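Side-chain contacts in Acarbose/maltose binding protein GacH (Streptomyces glaucescens, PDB 3K01), which binds acarbose and an acarbose homolog as the solute receptor of an ABC transporter, and probably also binds maltose: residues 70-73 with 74-78; 319-322 with 323-326. One frame throughout, in Å; residues are numbered along the deposited sequence. Where two conformers were deposited one is given.

Interaction 1: 70-73 with 74-78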
ATOM      1  N   ALA A  70      11.675 -10.957  -4.882  1.00 12.03           N
ATOM      2  CA  ALA A  70      12.721  -9.921  -4.757  1.00 11.07           C
ATOM      3  C   ALA A  70      13.267  -9.790  -3.334  1.00 11.03           C
ATOM      4  O   ALA A  70      14.480  -9.574  -3.147  1.00 11.60           O
ATOM      5  CB  ALA A  70      12.195  -8.583  -5.279  1.00 12.24           C
ATOM      6  N   ASN A  71      12.406  -9.912  -2.326  1.00 10.31           N
ATOM      7  CA  ASN A  71      12.863  -9.767  -0.941  1.00 10.45           C
ATOM      8  C   ASN A  71      13.917 -10.809  -0.592  1.00 10.85           C
ATOM      9  O   ASN A  71      15.007 -10.477  -0.109  1.00 10.28           O
ATOM     10  CB  ASN A  71      11.660  -9.792   0.017  1.00 10.63           C
ATOM     11  CG  ASN A  71      12.039  -9.507   1.466  1.00  9.67           C
ATOM     12  OD1 ASN A  71      12.718 -10.302   2.096  1.00 12.86           O
ATOM     13  ND2 ASN A  71      11.571  -8.394   2.010  1.00 10.42           N
ATOM     14  N   ALA A  72      13.615 -12.072  -0.869  1.00 10.72           N
ATOM     15  CA  ALA A  72      14.552 -13.147  -0.599  1.00 11.41           C
ATOM     16  C   ALA A  72      15.805 -13.059  -1.478  1.00 10.84           C
ATOM     17  O   ALA A  72      16.908 -13.297  -1.004  1.00 12.17           O
ATOM     18  CB  ALA A  72      13.870 -14.504  -0.763  1.00 12.16           C
ATOM     19  N   LYS A  73      15.640 -12.702  -2.744  1.00 10.66           N
ATOM     20  CA  LYS A  73      16.792 -12.619  -3.639  1.00 11.28           C
ATOM     21  C   LYS A  73      17.780 -11.563  -3.131  1.00 10.75           C
ATOM     22  O   LYS A  73      18.990 -11.774  -3.120  1.00 10.69           O
ATOM     23  CB  LYS A  73      16.325 -12.294  -5.054  1.00 12.04           C
ATOM     24  CG  LYS A  73      17.391 -12.448  -6.131  1.00 12.69           C
ATOM     25  CD  LYS A  73      16.916 -11.904  -7.472  1.00 13.96           C
ATOM     26  CE  LYS A  73      17.965 -12.034  -8.592  1.00 16.28           C
ATOM     27  NZ  LYS A  73      18.315 -13.439  -8.895  1.00 20.88           N
ATOM     28  N   PHE A  74      17.247 -10.430  -2.670  1.00  9.90           N
ATOM     29  CA  PHE A  74      18.103  -9.340  -2.207  1.00  9.70           C
ATOM     30  C   PHE A  74      18.792  -9.737  -0.913  1.00  9.85           C
ATOM     31  O   PHE A  74      20.012  -9.557  -0.760  1.00  9.96           O
ATOM     32  CB  PHE A  74      17.321  -8.032  -2.028  1.00  9.39           C
ATOM     33  CG  PHE A  74      18.154  -6.915  -1.472  1.00  7.71           C
ATOM     34  CD1 PHE A  74      19.089  -6.289  -2.287  1.00  9.63           C
ATOM     35  CD2 PHE A  74      18.032  -6.517  -0.145  1.00  9.99           C
ATOM     36  CE1 PHE A  74      19.871  -5.240  -1.797  1.00  9.83           C
ATOM     37  CE2 PHE A  74      18.817  -5.478   0.362  1.00  9.21           C
ATOM     38  CZ  PHE A  74      19.744  -4.850  -0.475  1.00 10.81           C
ATOM     39  N   LYS A  75      18.035 -10.324   0.014  1.00  9.51           N
ATOM     40  CA  LYS A  75      18.649 -10.738   1.268  1.00 10.08           C
ATOM     41  C   LYS A  75      19.730 -11.783   1.056  1.00 10.64           C
ATOM     42  O   LYS A  75      20.754 -11.758   1.732  1.00 10.83           O
ATOM     43  CB  LYS A  75      17.585 -11.255   2.235  1.00 10.36           C
ATOM     44  CG  LYS A  75      16.722 -10.158   2.812  1.00 11.45           C
ATOM     45  CD  LYS A  75      15.754 -10.750   3.846  1.00 12.77           C
ATOM     46  CE  LYS A  75      14.921  -9.653   4.471  1.00 12.58           C
ATOM     47  NZ  LYS A  75      13.984 -10.198   5.498  1.00 16.17           N
ATOM     48  N   ASN A  76      19.492 -12.715   0.151  1.00 11.18           N
ATOM     49  CA  ASN A  76      20.479 -13.760  -0.114  1.00 11.61           C
ATOM     50  C   ASN A  76      21.760 -13.217  -0.738  1.00 11.36           C
ATOM     51  O   ASN A  76      22.855 -13.640  -0.373  1.00 11.44           O
ATOM     52  CB  ASN A  76      19.882 -14.857  -0.997  1.00 12.03           C
ATOM     53  CG  ASN A  76      18.815 -15.657  -0.267  1.00 14.40           C
ATOM     54  OD1 ASN A  76      18.758 -15.660   0.969  1.00 17.99           O
ATOM     55  ND2 ASN A  76      17.947 -16.305  -1.028  1.00 16.83           N
ATOM     56  N   ALA A  77      21.619 -12.286  -1.672  1.00 10.48           N
ATOM     57  CA  ALA A  77      22.798 -11.700  -2.322  1.00 10.45           C
ATOM     58  C   ALA A  77      23.588 -10.876  -1.321  1.00 10.66           C
ATOM     59  O   ALA A  77      24.803 -11.024  -1.204  1.00 11.30           O
ATOM     60  CB  ALA A  77      22.390 -10.839  -3.507  1.00 10.39           C
ATOM     61  N   ALA A  78      22.899 -10.017  -0.565  1.00  9.98           N
ATOM     62  CA  ALA A  78      23.587  -9.211   0.447  1.00 10.37           C
ATOM     63  C   ALA A  78      24.237 -10.081   1.525  1.00 11.29           C
ATOM     64  O   ALA A  78      25.377  -9.860   1.940  1.00 11.20           O
ATOM     65  CB  ALA A  78      22.624  -8.208   1.070  1.00 10.19           C
TER
HETATM   66  O   HOH W   1      16.473 -14.838   1.736  1.00 43.43           O
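Phe-74, Lys-75, Asn-76 and Ala-77 each give their backbone N-H to the carbonyl four residues back, on Ala-70 through Lys-73. The Lys-75 N to Asn-71 O bond measures 3.0 Å and is the straightest, at 166°. Ala-72 O takes a second donor, a water 3.2 Å away that also gives a short bond to Asn-76 OD1. The Asn-76 side chain folds back beside its own N (chi1 -69°). This sets its flat amide across Ala-72 O, which sits over the carbon CG at 3.1 Å. ND2 of Asn-76 is also near that oxygen, but its angle is too poor for a bond.

Asn-71 and Lys-75 meet one turn apart. The extended lysine runs past the amide, and its CE lies 3.3 Å from Asn-71 OD1. Lys-75 CG rests 3.4 Å from Asn-71 O. The polar ends share one partner on helix 92-100: Lys-75 NZ makes a salt bridge to Asp-97, and Asn-71 ND2 bonds to its other carboxylate oxygen.

Phe-74 turns its ring from this turn toward Phe-98 and Met-88. Helix 67-79 is the crossover from strand 58-64 to strand 87-91, with strand 28-34 between them in the sheet. The helix is amphipathic: Ala-70 and Phe-74 face the fold, Ala-72 and Asn-76 the solvent side. The amide of Asn-71 and the amine of Lys-75 meet at Asp-97, whose carboxylate would probably favour the protonated lysine.

Interaction 2: 319-322 with 323-326; sequences MSSA and KVQQ
The carboxamide of Gln-325 reaches back to Ser-320 O, which lies beside the amide, tilted about 30° out of its plane. The carbon CD of Gln-325 is 3.7 Å from that oxygen. Gln-325 CG lies against the next carbonyl, 3.3 Å from Ser-321 O. Pro-336 also touches this side chain, and Arg-338 NE bonds to Ser-320 O. The second flat group, the amide of Gln-326, is held at both polar ends. Its OE1 takes a 2.8 Å bond from a water that makes a weak bond to Ala-322 O. Its NE2 bonds to Glu-330, one turn on, and the side chain touches Val-347 of helix 345-348.

Ahead of both glutamines, helix 309-320 gives way to helix 322-332. Ser-321 is the N-cap of the second helix. Its OG stands between its own N and carbonyl carbon (chi1 70°) and accepts from Val-324 N at 3.3 Å and 168°. The same hydroxyl donates to Tyr-318 O, so one small side chain ties the end of one helix to the start of the next. The first regular helical bond follows, from Gln-325 N to Ser-321 O at 2.9 Å.

Val-324 sets its two branches against Ser-321 and Met-319. Its CG2 touches Ser-321 OG at 3.5 Å. The other branch, CG1, points to the preceding helix and lies 3.4 Å from Met-319 O, with the sulfur of Met-319 farther off.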
ATOM      1  N   MET A 319      15.577   8.677 -10.230  1.00  8.43           N
ATOM      2  CA  MET A 319      14.363   7.881 -10.354  1.00  8.93           C
ATOM      3  C   MET A 319      13.232   8.409  -9.477  1.00  8.94           C
ATOM      4  O   MET A 319      12.050   8.169  -9.782  1.00  9.61           O
ATOM      5  CB  MET A 319      14.668   6.442 -10.030  1.00  8.68           C
ATOM      6  CG  MET A 319      15.568   5.732 -11.034  1.00  9.57           C
ATOM      7  SD  MET A 319      14.808   5.544 -12.673  1.00 10.69           S
ATOM      8  CE  MET A 319      13.652   4.163 -12.441  1.00 12.36           C
ATOM      9  N   SER A 320      13.559   9.113  -8.394  1.00  8.28           N
ATOM     10  CA  SER A 320      12.559   9.708  -7.490  0.50  8.51           C
ATOM     11  C   SER A 320      12.127  11.104  -7.933  1.00  8.57           C
ATOM     12  O   SER A 320      11.225  11.693  -7.331  1.00  9.09           O
ATOM     13  CB  SER A 320      13.116   9.759  -6.058  0.50  8.70           C
ATOM     14  OG  SER A 320      12.156  10.210  -5.103  0.50  7.90           O
ATOM     15  N   SER A 321      12.774  11.630  -8.973  1.00  8.39           N
ATOM     16  CA  SER A 321      12.553  13.020  -9.395  1.00  8.77           C
ATOM     17  C   SER A 321      11.137  13.278  -9.913  1.00  8.89           C
ATOM     18  O   SER A 321      10.458  12.348 -10.396  1.00  9.24           O
ATOM     19  CB  SER A 321      13.570  13.419 -10.480  1.00  9.28           C
ATOM     20  OG  SER A 321      13.300  12.753 -11.708  1.00  9.84           O
ATOM     21  N   ALA A 322      10.713  14.535  -9.851  1.00  9.43           N
ATOM     22  CA  ALA A 322       9.401  14.877 -10.373  1.00  9.57           C
ATOM     23  C   ALA A 322       9.268  14.466 -11.828  1.00 10.45           C
ATOM     24  O   ALA A 322       8.223  13.960 -12.253  1.00 10.51           O
ATOM     25  CB  ALA A 322       9.132  16.360 -10.220  1.00  9.91           C
ATOM     26  N   LYS A 323      10.307  14.695 -12.620  1.00 10.65           N
ATOM     27  CA  LYS A 323      10.216  14.360 -14.029  1.00 10.65           C
ATOM     28  C   LYS A 323       9.941  12.870 -14.245  1.00  9.97           C
ATOM     29  O   LYS A 323       9.055  12.504 -15.028  1.00 10.11           O
ATOM     30  CB  LYS A 323      11.489  14.807 -14.757  1.00 12.12           C
ATOM     31  CG  LYS A 323      11.441  14.569 -16.255  1.00 15.92           C
ATOM     32  CD  LYS A 323      12.791  14.943 -16.891  1.00 21.29           C
ATOM     33  CE  LYS A 323      12.815  14.621 -18.376  1.00 24.28           C
ATOM     34  NZ  LYS A 323      14.114  15.047 -18.982  1.00 28.66           N
ATOM     35  N   VAL A 324      10.695  12.019 -13.562  1.00  8.99           N
ATOM     36  CA  VAL A 324      10.485  10.573 -13.688  1.00  9.11           C
ATOM     37  C   VAL A 324       9.131  10.116 -13.111  1.00  8.48           C
ATOM     38  O   VAL A 324       8.461   9.294 -13.726  1.00  8.43           O
ATOM     39  CB  VAL A 324      11.661   9.772 -13.122  1.00  8.75           C
ATOM     40  CG1 VAL A 324      11.365   8.275 -13.104  1.00  9.16           C
ATOM     41  CG2 VAL A 324      12.932  10.047 -13.962  1.00 10.23           C
ATOM     42  N   GLN A 325       8.707  10.685 -11.989  1.00  8.00           N
ATOM     43  CA  GLN A 325       7.402  10.345 -11.415  1.00  8.29           C
ATOM     44  C   GLN A 325       6.279  10.716 -12.362  1.00  8.49           C
ATOM     45  O   GLN A 325       5.308   9.943 -12.520  1.00  8.40           O
ATOM     46  CB  GLN A 325       7.228  11.025 -10.055  1.00  7.88           C
ATOM     47  CG  GLN A 325       8.195  10.461  -9.001  1.00  7.92           C
ATOM     48  CD  GLN A 325       7.706  10.598  -7.582  1.00  8.26           C
ATOM     49  OE1 GLN A 325       8.477  10.373  -6.628  1.00 12.95           O
ATOM     50  NE2 GLN A 325       6.459  10.919  -7.408  1.00  7.39           N
ATOM     51  N   GLN A 326       6.407  11.861 -13.030  1.00  8.96           N
ATOM     52  CA  GLN A 326       5.403  12.270 -14.015  1.00  8.61           C
ATOM     53  C   GLN A 326       5.342  11.313 -15.177  1.00  8.83           C
ATOM     54  O   GLN A 326       4.272  10.884 -15.572  1.00  9.04           O
ATOM     55  CB  GLN A 326       5.709  13.672 -14.518  1.00  9.69           C
ATOM     56  CG  GLN A 326       4.753  14.126 -15.621  1.00 10.12           C
ATOM     57  CD  GLN A 326       5.135  15.475 -16.169  1.00 12.13           C
ATOM     58  OE1 GLN A 326       5.741  16.295 -15.475  1.00 12.17           O
ATOM     59  NE2 GLN A 326       4.771  15.717 -17.419  1.00 12.35           N
TER
HETATM   60  O   HOH W   2       6.909  16.647 -12.980  1.00 15.99           O

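Interactions 1 and 2 are separate local contacts, their centres about 26 Å apart and their nearest atoms about 15 Å apart. Neither shares a helix with the other. Residues 70-78 lie within one unbroken helix, while residues 319-326 span the junction of two. Regular backbone bonding therefore runs through interaction 1, whereas in interaction 2 a serine hydroxyl takes over where that pattern stops. Each has a water between a backbone carbonyl and a side-chain amide. Both are partly buried, but interaction 2 has more buried residues. Charge matters more in interaction 1, through a lysine and a nearby aspartate; within interaction 2 the touching groups are hydroxyl, amide and apolar, and charged residues (Arg-338, Glu-330) join from outside.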